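Local coordinates for protein arginase (Glaciozyma antarctica, PDB 5YNL) that probably hydrolyses L-arginine to L-ornithine and urea, as a cold-adapted member of the arginase family from a psychrophilic yeast, at residues G164-Y169 with P221-E226. Numbering follows the deposited sequence.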
# COMPACT_ATOMS: atom_id res chain seq x y z
N GLY A 164 -8.11 -1.52 8.15
CA GLY A 164 -8.89 -2.71 7.86
C GLY A 164 -8.03 -3.96 7.85
O GLY A 164 -8.36 -4.95 8.50
N THR A 165 -6.92 -3.90 7.11
CA THR A 165 -6.01 -5.03 6.96
C THR A 165 -5.45 -5.49 8.31
O THR A 165 -5.45 -6.69 8.62
CB THR A 165 -4.86 -4.66 6.01
OG1 THR A 165 -5.39 -4.42 4.69
CG2 THR A 165 -3.83 -5.76 5.98
N PHE A 166 -4.96 -4.54 9.10
CA PHE A 166 -4.39 -4.88 10.40
C PHE A 166 -5.45 -5.27 11.41
O PHE A 166 -5.18 -6.03 12.32
CB PHE A 166 -3.54 -3.73 10.94
CG PHE A 166 -2.15 -3.70 10.37
CD1 PHE A 166 -1.93 -3.35 9.04
CD2 PHE A 166 -1.05 -4.01 11.16
CE1 PHE A 166 -0.65 -3.32 8.51
CE2 PHE A 166 0.23 -3.98 10.64
CZ PHE A 166 0.43 -3.64 9.30
N LYS A 167 -6.65 -4.72 11.24
CA LYS A 167 -7.80 -5.11 12.06
C LYS A 167 -7.97 -6.60 11.90
O LYS A 167 -8.16 -7.33 12.88
CB LYS A 167 -9.07 -4.39 11.57
CG LYS A 167 -10.36 -4.88 12.20
CD LYS A 167 -11.00 -3.79 13.03
CE LYS A 167 -11.11 -2.50 12.24
NZ LYS A 167 -11.91 -2.68 10.99
N ALA A 168 -7.89 -7.06 10.66
CA ALA A 168 -8.01 -8.48 10.35
C ALA A 168 -6.68 -9.21 10.54
O ALA A 168 -6.67 -10.39 10.88
CB ALA A 168 -8.51 -8.67 8.95
N TYR A 169 -5.57 -8.53 10.31
CA TYR A 169 -4.27 -9.14 10.53
C TYR A 169 -3.42 -8.25 11.43
O TYR A 169 -2.64 -7.42 10.94
CB TYR A 169 -3.54 -9.38 9.20
CG TYR A 169 -4.26 -10.29 8.23
CD1 TYR A 169 -4.35 -11.66 8.46
CD2 TYR A 169 -4.85 -9.78 7.07
CE1 TYR A 169 -5.00 -12.50 7.57
CE2 TYR A 169 -5.51 -10.62 6.16
CZ TYR A 169 -5.58 -11.98 6.42
OH TYR A 169 -6.23 -12.82 5.53
N PRO A 221 -4.03 2.90 16.79
CA PRO A 221 -2.65 2.69 16.33
C PRO A 221 -2.43 1.20 16.15
O PRO A 221 -2.25 0.49 17.14
CB PRO A 221 -1.81 3.21 17.50
CG PRO A 221 -2.70 4.14 18.23
CD PRO A 221 -4.09 3.61 18.08
N CYS A 222 -2.45 0.73 14.91
CA CYS A 222 -2.36 -0.71 14.67
C CYS A 222 -1.00 -1.12 14.12
O CYS A 222 -0.77 -2.29 13.81
CB CYS A 222 -3.48 -1.13 13.72
SG CYS A 222 -3.46 -0.31 12.10
N LEU A 223 -0.10 -0.14 14.00
CA LEU A 223 1.20 -0.35 13.35
C LEU A 223 2.38 0.01 14.26
O LEU A 223 2.58 1.18 14.59
CB LEU A 223 1.29 0.49 12.08
CG LEU A 223 2.57 0.29 11.28
CD1 LEU A 223 2.49 -0.99 10.45
CD2 LEU A 223 2.87 1.48 10.38
N LYS A 224 3.15 -1.01 14.65
CA LYS A 224 4.40 -0.81 15.37
C LYS A 224 5.46 -0.31 14.38
O LYS A 224 5.49 -0.75 13.23
CB LYS A 224 4.84 -2.12 16.02
CG LYS A 224 4.03 -2.55 17.25
CD LYS A 224 3.97 -4.09 17.38
CE LYS A 224 3.51 -4.56 18.77
NZ LYS A 224 4.57 -4.56 19.84
N PRO A 225 6.35 0.60 14.82
CA PRO A 225 7.38 1.18 13.96
C PRO A 225 8.38 0.17 13.38
O PRO A 225 9.10 0.49 12.43
CB PRO A 225 8.12 2.14 14.90
CG PRO A 225 7.82 1.63 16.31
CD PRO A 225 6.40 1.15 16.19
N GLU A 226 8.44 -1.04 13.95
CA GLU A 226 9.34 -2.06 13.42
C GLU A 226 8.60 -2.94 12.41
O GLU A 226 9.18 -3.90 11.88
CB GLU A 226 9.87 -2.92 14.55
CG GLU A 226 8.79 -3.76 15.18
CD GLU A 226 8.47 -3.33 16.59
OE1 GLU A 226 8.69 -2.14 16.94
OE2 GLU A 226 8.00 -4.19 17.36
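Phe166 meets both Cys222 and Leu223, and these two pairs account for every approach within 4.5 Å between 164-169 and 221-226. The side chain leaves the helix toward the loop, and with CG anti to the carbonyl carbon (chi1 -82°) the ring extends alongside the loop backbone, CB near Cys222 and the far end at Leu223. At the near end the Cys222 thiol lies against the root of the ring: SG is 3.6 Å from Phe166 CB and 4.8 Å from the ring centroid. The line from centroid to sulfur leans 42° from the ring normal, which makes this an oblique sulfur-aromatic contact. The Cys222 carbonyl oxygen approaches the ring obliquely, 3.2 Å from Phe166 CD2. At the far end a single methyl does the touching, Leu223 CD1 standing 3.5 Å from Phe166 CZ and 3.8 Å from CE2. Leu223 CG is anti to the backbone N (chi1 -177°), and the second torsion then turns CD1 to the ring, although the side chain sets out across, not at, the helix. No hydrogen bond joins the segments, and the 157 Å² they bury is essentially the Phe166 side chain against these two residues. With an alanine here, the Leu223 methyl would probably lose its aromatic partner and a gap is likely to open beside the Cys222 carbonyl. Around the contact, Phe166 also touches Ala172, while Leu223 packs on Leu203 and is joined to Leu202 by a backbone hydrogen bond. The arrangement thus ties the C-terminal end of helix 158-168, which leads into strand 173-177, to the loop entering strand 228-233; these are neighbouring parallel strands in the eight-stranded sheet of the alpha/beta arginase fold.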